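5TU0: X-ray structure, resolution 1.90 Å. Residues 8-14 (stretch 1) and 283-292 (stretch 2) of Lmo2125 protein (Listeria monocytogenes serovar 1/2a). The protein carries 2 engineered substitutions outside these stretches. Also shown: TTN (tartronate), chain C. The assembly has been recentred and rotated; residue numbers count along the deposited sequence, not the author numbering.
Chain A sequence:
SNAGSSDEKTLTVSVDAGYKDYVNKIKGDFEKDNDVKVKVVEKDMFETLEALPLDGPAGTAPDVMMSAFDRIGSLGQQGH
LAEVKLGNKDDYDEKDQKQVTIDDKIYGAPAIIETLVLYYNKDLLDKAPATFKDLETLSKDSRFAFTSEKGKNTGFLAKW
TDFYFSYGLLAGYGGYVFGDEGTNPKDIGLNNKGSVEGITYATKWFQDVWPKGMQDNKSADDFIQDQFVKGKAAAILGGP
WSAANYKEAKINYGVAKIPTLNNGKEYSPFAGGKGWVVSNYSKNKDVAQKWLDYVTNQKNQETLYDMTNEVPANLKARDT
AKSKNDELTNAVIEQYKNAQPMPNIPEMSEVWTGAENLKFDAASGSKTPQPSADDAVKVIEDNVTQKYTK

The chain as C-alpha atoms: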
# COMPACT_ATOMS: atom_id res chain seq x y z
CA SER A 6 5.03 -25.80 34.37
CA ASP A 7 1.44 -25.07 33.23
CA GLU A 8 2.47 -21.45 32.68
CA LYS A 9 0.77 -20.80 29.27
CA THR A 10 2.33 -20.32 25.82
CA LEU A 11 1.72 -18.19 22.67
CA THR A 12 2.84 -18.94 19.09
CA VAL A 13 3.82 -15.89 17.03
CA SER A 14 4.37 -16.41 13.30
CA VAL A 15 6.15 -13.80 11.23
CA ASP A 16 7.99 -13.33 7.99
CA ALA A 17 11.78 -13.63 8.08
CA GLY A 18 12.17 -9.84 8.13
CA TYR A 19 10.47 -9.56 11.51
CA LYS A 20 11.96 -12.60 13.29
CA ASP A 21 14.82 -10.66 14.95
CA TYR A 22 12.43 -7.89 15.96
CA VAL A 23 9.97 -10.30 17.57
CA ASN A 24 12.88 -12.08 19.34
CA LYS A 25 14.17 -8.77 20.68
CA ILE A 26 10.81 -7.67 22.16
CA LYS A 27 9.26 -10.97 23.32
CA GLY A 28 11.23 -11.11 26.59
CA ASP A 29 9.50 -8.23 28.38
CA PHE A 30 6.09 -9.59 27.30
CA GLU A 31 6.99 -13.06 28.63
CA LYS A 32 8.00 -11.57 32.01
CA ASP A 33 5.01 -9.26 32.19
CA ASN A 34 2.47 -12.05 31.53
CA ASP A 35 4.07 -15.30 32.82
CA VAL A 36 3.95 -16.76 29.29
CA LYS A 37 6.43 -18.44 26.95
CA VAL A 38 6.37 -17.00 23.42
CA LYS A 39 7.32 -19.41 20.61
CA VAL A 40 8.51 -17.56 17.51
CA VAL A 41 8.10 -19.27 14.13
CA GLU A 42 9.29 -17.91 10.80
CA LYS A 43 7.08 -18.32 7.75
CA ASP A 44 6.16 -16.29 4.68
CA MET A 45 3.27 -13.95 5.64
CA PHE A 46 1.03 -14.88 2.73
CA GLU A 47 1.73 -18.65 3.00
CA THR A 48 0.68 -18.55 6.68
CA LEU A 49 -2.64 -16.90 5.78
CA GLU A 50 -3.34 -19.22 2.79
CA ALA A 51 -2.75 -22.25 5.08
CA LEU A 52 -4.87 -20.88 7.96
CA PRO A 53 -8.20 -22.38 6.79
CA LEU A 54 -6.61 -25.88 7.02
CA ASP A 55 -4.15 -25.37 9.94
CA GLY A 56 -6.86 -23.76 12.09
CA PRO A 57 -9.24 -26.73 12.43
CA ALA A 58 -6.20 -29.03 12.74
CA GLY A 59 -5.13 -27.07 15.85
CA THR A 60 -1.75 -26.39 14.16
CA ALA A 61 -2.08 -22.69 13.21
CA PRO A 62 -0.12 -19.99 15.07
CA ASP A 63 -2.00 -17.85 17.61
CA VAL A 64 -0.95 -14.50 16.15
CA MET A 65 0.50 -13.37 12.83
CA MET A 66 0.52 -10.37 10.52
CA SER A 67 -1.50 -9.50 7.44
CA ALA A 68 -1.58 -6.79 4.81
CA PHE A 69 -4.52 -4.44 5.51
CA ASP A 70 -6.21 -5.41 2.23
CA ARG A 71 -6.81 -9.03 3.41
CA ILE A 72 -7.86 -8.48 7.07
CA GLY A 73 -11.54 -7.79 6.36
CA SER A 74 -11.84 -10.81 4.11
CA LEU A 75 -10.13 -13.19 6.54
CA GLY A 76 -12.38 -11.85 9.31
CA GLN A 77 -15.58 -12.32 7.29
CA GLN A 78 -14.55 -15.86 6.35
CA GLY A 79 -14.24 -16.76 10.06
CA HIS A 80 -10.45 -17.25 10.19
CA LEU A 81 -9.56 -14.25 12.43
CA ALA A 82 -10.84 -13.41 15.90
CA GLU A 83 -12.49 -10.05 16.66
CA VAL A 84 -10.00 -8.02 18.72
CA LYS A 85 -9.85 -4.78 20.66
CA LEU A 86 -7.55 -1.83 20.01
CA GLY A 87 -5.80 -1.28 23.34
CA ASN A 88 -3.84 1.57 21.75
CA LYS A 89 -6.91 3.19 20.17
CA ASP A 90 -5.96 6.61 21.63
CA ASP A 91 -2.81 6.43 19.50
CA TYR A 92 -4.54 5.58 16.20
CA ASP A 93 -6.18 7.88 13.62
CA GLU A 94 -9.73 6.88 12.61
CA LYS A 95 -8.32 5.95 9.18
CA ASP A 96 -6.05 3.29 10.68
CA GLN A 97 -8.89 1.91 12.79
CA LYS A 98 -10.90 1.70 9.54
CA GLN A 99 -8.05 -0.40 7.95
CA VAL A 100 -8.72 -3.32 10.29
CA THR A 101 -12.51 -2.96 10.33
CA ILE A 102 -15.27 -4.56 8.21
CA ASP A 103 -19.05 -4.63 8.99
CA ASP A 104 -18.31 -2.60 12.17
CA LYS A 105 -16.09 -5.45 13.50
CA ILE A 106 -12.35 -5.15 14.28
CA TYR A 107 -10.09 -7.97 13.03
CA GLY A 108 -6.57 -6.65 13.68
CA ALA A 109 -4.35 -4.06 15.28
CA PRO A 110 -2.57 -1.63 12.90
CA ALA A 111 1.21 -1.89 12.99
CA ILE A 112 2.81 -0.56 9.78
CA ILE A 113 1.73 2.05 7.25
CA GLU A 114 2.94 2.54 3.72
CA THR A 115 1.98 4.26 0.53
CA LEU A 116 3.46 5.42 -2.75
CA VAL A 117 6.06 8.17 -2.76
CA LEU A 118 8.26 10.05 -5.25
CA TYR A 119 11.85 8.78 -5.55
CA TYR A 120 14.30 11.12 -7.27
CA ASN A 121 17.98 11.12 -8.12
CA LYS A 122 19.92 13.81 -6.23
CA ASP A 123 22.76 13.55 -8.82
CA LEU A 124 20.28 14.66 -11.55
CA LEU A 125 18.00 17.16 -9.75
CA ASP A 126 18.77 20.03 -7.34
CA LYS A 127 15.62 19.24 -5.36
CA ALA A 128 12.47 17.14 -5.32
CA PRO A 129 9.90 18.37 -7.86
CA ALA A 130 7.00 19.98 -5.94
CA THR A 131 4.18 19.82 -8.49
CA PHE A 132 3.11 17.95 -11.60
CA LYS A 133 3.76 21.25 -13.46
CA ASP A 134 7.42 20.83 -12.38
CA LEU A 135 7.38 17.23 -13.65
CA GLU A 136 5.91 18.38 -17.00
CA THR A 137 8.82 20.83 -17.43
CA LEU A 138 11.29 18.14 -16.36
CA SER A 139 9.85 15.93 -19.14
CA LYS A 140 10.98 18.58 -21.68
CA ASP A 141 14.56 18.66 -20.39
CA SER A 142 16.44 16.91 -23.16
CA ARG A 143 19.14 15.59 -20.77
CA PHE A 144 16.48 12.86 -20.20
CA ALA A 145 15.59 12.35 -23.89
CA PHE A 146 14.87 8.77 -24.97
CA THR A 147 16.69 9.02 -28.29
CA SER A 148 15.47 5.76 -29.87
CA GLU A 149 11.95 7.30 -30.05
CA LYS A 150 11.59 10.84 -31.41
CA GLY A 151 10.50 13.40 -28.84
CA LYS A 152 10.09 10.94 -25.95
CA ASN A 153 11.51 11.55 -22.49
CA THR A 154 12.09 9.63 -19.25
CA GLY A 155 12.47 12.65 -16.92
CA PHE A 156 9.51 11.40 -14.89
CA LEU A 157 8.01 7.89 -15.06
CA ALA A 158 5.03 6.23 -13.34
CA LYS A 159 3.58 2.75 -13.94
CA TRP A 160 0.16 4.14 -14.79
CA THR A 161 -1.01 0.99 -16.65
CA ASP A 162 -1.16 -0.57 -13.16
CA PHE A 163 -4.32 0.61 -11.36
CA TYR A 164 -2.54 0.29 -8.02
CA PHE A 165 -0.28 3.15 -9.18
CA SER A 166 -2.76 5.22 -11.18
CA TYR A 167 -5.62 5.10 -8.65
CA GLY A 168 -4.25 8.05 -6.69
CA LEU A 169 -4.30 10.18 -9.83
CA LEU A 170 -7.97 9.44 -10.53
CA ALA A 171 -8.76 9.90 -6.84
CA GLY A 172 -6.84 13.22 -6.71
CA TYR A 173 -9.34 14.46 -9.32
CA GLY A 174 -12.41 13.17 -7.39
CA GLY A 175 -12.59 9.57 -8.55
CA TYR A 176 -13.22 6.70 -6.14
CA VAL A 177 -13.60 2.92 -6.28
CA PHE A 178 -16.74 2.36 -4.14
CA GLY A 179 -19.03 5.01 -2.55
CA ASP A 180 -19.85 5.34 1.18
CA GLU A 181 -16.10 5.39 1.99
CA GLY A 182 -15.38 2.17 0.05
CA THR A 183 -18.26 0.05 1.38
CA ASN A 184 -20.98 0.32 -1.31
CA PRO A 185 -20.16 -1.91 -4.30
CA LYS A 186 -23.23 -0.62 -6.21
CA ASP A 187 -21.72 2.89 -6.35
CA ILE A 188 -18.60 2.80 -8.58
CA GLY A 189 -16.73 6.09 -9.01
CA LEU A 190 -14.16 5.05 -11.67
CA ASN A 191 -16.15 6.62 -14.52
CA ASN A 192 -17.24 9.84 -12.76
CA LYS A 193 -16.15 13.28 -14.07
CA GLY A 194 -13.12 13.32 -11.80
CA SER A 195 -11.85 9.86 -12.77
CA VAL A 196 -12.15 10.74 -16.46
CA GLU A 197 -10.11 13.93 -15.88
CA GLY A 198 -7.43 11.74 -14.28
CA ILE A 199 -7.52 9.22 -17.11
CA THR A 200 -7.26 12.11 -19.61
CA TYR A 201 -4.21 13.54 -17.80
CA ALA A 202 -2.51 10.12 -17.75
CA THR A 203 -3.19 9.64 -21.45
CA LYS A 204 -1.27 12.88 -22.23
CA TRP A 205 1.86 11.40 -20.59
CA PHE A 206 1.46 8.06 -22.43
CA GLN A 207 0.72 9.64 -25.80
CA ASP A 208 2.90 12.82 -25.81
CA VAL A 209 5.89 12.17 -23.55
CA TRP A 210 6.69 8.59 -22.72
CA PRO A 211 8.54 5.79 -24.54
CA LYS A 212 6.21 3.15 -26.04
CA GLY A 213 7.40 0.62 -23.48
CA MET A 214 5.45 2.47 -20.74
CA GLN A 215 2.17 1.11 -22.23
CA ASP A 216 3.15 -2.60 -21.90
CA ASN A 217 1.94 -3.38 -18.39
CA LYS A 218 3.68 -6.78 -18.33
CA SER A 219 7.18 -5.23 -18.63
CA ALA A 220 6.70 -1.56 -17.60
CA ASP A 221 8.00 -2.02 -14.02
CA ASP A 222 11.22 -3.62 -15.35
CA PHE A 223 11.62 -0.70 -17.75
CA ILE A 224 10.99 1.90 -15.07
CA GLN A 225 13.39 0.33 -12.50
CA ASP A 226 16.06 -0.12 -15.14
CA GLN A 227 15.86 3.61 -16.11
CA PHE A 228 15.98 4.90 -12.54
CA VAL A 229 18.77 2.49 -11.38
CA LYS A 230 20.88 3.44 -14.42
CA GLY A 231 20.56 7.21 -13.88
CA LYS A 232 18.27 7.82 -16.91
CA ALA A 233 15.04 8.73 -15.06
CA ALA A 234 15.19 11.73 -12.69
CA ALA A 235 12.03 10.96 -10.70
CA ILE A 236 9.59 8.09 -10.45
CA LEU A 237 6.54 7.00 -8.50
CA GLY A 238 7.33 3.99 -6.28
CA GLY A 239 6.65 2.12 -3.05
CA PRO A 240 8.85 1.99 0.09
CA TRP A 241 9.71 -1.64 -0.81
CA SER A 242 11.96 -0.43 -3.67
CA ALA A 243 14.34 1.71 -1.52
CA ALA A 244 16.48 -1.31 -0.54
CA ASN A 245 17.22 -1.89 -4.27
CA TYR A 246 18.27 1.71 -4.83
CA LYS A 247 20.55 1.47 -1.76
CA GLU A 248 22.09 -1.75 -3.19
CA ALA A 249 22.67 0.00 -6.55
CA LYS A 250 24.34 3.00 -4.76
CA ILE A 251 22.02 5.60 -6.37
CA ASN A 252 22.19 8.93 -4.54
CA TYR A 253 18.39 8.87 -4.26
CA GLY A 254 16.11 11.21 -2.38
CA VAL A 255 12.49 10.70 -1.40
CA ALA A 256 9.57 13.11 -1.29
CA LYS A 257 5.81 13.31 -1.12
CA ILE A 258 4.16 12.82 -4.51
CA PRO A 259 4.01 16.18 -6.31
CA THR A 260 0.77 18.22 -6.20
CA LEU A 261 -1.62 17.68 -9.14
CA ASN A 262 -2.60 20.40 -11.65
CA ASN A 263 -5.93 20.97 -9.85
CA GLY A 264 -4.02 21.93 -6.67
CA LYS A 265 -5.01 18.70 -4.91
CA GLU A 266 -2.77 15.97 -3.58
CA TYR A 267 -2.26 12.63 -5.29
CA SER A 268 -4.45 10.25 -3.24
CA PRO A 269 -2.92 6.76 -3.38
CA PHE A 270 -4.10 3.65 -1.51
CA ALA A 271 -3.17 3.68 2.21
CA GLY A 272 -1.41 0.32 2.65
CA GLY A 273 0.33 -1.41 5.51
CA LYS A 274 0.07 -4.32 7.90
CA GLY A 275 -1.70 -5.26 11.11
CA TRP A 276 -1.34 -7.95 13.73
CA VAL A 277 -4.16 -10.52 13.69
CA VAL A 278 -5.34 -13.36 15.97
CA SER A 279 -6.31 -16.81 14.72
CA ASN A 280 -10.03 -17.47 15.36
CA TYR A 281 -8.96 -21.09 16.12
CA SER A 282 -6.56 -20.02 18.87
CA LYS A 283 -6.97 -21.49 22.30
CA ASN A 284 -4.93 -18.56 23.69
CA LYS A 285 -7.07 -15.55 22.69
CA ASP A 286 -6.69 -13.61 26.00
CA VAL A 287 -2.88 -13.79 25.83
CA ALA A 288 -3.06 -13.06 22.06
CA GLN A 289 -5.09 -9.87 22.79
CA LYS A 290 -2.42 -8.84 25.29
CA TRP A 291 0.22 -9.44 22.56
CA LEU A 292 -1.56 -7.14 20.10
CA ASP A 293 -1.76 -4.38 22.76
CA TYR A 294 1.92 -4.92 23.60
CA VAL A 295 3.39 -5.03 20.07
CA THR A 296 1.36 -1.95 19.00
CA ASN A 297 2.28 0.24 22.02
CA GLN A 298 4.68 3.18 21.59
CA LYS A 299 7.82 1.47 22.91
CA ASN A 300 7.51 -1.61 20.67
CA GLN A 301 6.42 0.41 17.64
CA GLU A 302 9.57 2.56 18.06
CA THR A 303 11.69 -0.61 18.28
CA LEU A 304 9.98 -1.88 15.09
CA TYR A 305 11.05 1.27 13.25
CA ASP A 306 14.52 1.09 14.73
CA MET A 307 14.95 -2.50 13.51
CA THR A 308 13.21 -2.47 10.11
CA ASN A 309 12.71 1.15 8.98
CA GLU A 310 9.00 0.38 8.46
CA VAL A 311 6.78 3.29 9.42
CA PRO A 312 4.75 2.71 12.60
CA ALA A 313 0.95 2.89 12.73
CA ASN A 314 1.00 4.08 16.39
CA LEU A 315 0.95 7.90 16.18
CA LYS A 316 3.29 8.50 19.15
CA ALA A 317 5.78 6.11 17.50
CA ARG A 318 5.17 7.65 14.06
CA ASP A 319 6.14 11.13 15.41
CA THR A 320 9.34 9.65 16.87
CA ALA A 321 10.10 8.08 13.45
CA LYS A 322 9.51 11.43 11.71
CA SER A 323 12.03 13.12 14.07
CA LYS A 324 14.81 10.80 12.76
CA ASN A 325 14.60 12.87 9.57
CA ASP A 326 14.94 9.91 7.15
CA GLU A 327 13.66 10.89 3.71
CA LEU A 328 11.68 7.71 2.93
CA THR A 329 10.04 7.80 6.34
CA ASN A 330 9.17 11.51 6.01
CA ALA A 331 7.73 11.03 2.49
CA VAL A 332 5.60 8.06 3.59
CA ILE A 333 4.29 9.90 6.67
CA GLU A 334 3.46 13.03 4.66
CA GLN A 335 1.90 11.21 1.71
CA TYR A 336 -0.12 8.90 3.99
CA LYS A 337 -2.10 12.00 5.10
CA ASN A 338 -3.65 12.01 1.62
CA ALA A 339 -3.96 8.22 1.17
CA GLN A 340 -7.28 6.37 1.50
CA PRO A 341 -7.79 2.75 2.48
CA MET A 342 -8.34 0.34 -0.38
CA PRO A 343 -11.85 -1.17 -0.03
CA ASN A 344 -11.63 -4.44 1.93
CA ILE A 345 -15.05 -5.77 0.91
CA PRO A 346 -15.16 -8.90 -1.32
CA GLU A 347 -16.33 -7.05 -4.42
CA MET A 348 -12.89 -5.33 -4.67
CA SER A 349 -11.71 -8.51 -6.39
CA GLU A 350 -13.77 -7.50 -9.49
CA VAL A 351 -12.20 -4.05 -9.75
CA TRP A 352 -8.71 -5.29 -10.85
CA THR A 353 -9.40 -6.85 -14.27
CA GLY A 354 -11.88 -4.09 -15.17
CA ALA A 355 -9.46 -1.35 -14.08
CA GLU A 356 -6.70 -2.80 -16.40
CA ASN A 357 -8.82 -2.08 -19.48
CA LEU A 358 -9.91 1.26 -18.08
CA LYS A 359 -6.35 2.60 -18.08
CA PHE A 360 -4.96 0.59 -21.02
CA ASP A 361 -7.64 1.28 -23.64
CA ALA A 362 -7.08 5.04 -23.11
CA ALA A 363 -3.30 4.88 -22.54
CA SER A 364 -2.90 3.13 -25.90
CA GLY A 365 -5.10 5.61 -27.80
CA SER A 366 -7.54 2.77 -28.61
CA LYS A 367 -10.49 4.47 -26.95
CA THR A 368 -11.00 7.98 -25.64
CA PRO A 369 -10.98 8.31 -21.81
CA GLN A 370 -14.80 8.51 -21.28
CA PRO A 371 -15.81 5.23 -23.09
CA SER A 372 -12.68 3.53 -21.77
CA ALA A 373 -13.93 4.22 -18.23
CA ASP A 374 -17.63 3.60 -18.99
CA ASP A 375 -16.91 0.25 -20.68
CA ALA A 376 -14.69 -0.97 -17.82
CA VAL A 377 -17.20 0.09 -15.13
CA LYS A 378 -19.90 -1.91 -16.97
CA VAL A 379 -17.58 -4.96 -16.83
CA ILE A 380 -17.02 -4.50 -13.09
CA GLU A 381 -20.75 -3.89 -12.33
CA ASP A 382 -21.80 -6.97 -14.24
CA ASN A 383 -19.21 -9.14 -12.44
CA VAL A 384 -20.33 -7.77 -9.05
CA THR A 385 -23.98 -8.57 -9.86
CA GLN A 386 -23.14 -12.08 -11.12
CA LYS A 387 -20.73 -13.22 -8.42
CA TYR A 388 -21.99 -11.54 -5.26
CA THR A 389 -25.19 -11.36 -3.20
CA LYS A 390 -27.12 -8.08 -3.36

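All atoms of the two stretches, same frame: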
# COMPACT_ATOMS: atom_id res chain seq x y z
N GLU A 8 2.43 -22.87 32.94
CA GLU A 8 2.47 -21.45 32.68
C GLU A 8 2.41 -21.23 31.16
O GLU A 8 3.42 -21.32 30.47
CB GLU A 8 3.75 -20.87 33.33
CG GLU A 8 3.83 -21.21 34.83
CD GLU A 8 5.15 -20.85 35.50
OE1 GLU A 8 5.44 -21.44 36.56
OE2 GLU A 8 5.89 -19.99 34.98
N LYS A 9 1.18 -21.00 30.69
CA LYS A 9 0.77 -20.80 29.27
C LYS A 9 1.80 -20.37 28.21
O LYS A 9 2.86 -19.84 28.51
CB LYS A 9 -0.43 -19.84 29.25
CG LYS A 9 -0.11 -18.47 29.82
CD LYS A 9 -1.35 -17.62 30.11
CE LYS A 9 -2.10 -18.10 31.34
NZ LYS A 9 -3.24 -17.21 31.65
N THR A 10 1.44 -20.60 26.95
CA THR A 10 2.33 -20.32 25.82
C THR A 10 1.56 -19.68 24.64
O THR A 10 0.34 -19.86 24.51
CB THR A 10 3.09 -21.60 25.40
OG1 THR A 10 4.01 -21.31 24.32
CG2 THR A 10 2.13 -22.71 24.99
N LEU A 11 2.28 -18.93 23.80
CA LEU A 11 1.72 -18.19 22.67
C LEU A 11 2.62 -18.37 21.44
O LEU A 11 3.83 -18.15 21.52
CB LEU A 11 1.65 -16.70 23.00
CG LEU A 11 1.01 -15.80 21.94
CD1 LEU A 11 -0.51 -15.94 21.99
CD2 LEU A 11 1.42 -14.35 22.13
N THR A 12 2.05 -18.77 20.30
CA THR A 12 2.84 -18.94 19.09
C THR A 12 2.67 -17.75 18.15
O THR A 12 1.54 -17.44 17.69
CB THR A 12 2.52 -20.27 18.38
OG1 THR A 12 2.81 -21.35 19.27
CG2 THR A 12 3.36 -20.43 17.14
N VAL A 13 3.80 -17.10 17.84
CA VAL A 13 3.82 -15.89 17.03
C VAL A 13 4.52 -16.24 15.74
O VAL A 13 5.66 -16.67 15.77
CB VAL A 13 4.59 -14.76 17.75
CG1 VAL A 13 4.73 -13.51 16.88
CG2 VAL A 13 3.93 -14.44 19.08
N SER A 14 3.81 -16.11 14.61
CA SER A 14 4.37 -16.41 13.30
C SER A 14 4.60 -15.15 12.50
O SER A 14 3.67 -14.35 12.29
CB SER A 14 3.47 -17.37 12.51
OG SER A 14 4.10 -17.78 11.31
N LYS A 283 -6.50 -21.09 21.00
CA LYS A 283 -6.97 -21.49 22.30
C LYS A 283 -6.36 -20.53 23.33
O LYS A 283 -6.55 -20.70 24.53
CB LYS A 283 -6.51 -22.94 22.58
CG LYS A 283 -7.60 -23.86 23.07
CD LYS A 283 -8.59 -24.13 21.95
CE LYS A 283 -9.60 -25.20 22.34
NZ LYS A 283 -10.55 -25.47 21.22
N ASN A 284 -5.62 -19.52 22.84
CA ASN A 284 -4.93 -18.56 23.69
C ASN A 284 -5.32 -17.11 23.35
O ASN A 284 -4.46 -16.23 23.33
CB ASN A 284 -3.43 -18.73 23.49
CG ASN A 284 -2.94 -20.14 23.80
OD1 ASN A 284 -2.97 -20.57 24.94
ND2 ASN A 284 -2.46 -20.82 22.78
N LYS A 285 -6.60 -16.88 23.09
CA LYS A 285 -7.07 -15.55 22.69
C LYS A 285 -6.84 -14.40 23.69
O LYS A 285 -6.59 -13.27 23.27
CB LYS A 285 -8.53 -15.61 22.25
CG LYS A 285 -8.73 -16.43 20.99
CD LYS A 285 -10.14 -16.32 20.46
CE LYS A 285 -10.34 -17.28 19.30
NZ LYS A 285 -11.72 -17.24 18.79
N ASP A 286 -6.93 -14.67 25.00
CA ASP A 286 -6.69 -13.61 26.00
C ASP A 286 -5.23 -13.17 25.93
O ASP A 286 -4.96 -11.97 25.87
CB ASP A 286 -7.02 -14.07 27.44
CG ASP A 286 -8.51 -14.29 27.67
OD1 ASP A 286 -9.34 -13.73 26.93
OD2 ASP A 286 -8.84 -15.03 28.64
N VAL A 287 -4.30 -14.13 25.93
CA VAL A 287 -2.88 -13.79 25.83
C VAL A 287 -2.58 -13.14 24.46
O VAL A 287 -1.77 -12.21 24.39
CB VAL A 287 -1.95 -14.99 26.09
CG1 VAL A 287 -0.50 -14.59 25.91
CG2 VAL A 287 -2.16 -15.50 27.51
N ALA A 288 -3.23 -13.63 23.40
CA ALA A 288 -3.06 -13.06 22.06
C ALA A 288 -3.49 -11.57 22.03
O ALA A 288 -2.82 -10.73 21.39
CB ALA A 288 -3.88 -13.84 21.04
N GLN A 289 -4.60 -11.26 22.71
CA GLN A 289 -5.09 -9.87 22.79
C GLN A 289 -4.04 -9.00 23.49
O GLN A 289 -3.74 -7.88 23.05
CB GLN A 289 -6.42 -9.79 23.56
CG GLN A 289 -6.92 -8.37 23.77
CD GLN A 289 -7.33 -7.69 22.47
OE1 GLN A 289 -8.28 -8.13 21.81
NE2 GLN A 289 -6.65 -6.60 22.11
N LYS A 290 -3.47 -9.54 24.57
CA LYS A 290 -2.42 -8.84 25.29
C LYS A 290 -1.22 -8.61 24.37
O LYS A 290 -0.64 -7.55 24.39
CB LYS A 290 -2.05 -9.57 26.57
CG LYS A 290 -3.16 -9.56 27.63
CD LYS A 290 -2.76 -10.38 28.84
CE LYS A 290 -3.79 -10.32 29.97
NZ LYS A 290 -5.08 -10.95 29.60
N TRP A 291 -0.89 -9.58 23.52
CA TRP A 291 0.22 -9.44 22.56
C TRP A 291 -0.03 -8.30 21.57
O TRP A 291 0.86 -7.51 21.32
CB TRP A 291 0.49 -10.74 21.79
CG TRP A 291 1.57 -10.57 20.76
CD1 TRP A 291 1.40 -10.32 19.43
CD2 TRP A 291 2.98 -10.58 20.98
NE1 TRP A 291 2.61 -10.19 18.80
CE2 TRP A 291 3.60 -10.35 19.75
CE3 TRP A 291 3.78 -10.76 22.12
CZ2 TRP A 291 4.99 -10.31 19.60
CZ3 TRP A 291 5.16 -10.73 21.98
CH2 TRP A 291 5.75 -10.50 20.72
N LEU A 292 -1.24 -8.23 21.01
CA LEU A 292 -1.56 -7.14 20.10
C LEU A 292 -1.38 -5.76 20.75
O LEU A 292 -0.84 -4.84 20.13
CB LEU A 292 -2.98 -7.29 19.52
CG LEU A 292 -3.11 -8.05 18.19
CD1 LEU A 292 -2.52 -9.45 18.28
CD2 LEU A 292 -4.56 -8.11 17.73
C1 TTN C . -8.50 -18.05 25.93
C2 TTN C . -9.35 -19.25 25.61
C3 TTN C . -9.67 -19.34 24.14
O1 TTN C . -8.98 -16.91 25.72
O2 TTN C . -7.34 -18.21 26.40
O3 TTN C . -8.69 -20.47 26.00
O4 TTN C . -8.93 -18.77 23.32
O5 TTN C . -10.68 -20.01 23.80

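Strand 10-14 lies across the first turns of helix 285-292, their axes 8.7 Å apart at closest approach and their N-to-C directions 54° apart. No hydrogen bond links the two stretches; the contact, which buries 373 Å² in all, rests mainly on apolar side chains.

At the start of stretch 2, K283 stays clear of the strand and instead accepts a hydrogen bond through its carbonyl O from O3 of the bound tartronate, at 2.6 Å. N284 occupies the N-cap position, although its side chain makes no capping bond. It points toward the strand, and its CG comes within 3.4 Å of T10 O, but the amide does not bond there: ND2 of N284 meets T10 O at a poor angle and is satisfied elsewhere in the structure. The backbone is closest here too, with the CA atoms of N284 and L11 6.7 Å apart.

Two amides of the first helical turn donate to the ligand, K285 N to TTN O4 (3.0 Å) and D286 N to TTN O1 (3.1 Å).

V287 begins the hydrophobic contact. Its CG2 packs at 3.5 Å against CD of K9, an aliphatic part of a poorly ordered lysine, while its CG1 lies 4.1 Å from CD1 of L11. That same leucine methyl is 4.1 Å from CB of A288 and 3.8 Å from A288 N. CD1 is a methyl carbon, so this is a packing contact; the amide itself donates to N284 O within the helix.

One turn beyond V287, W291 closes the interface. Its CB touches CD2 of L11 at 3.7 Å, and V13 sits over one face of the indole, with V13 CG2 4.2 Å from W291 CE2. L11 thus bridges successive helical turns, while V13 extends the apolar surface along the strand.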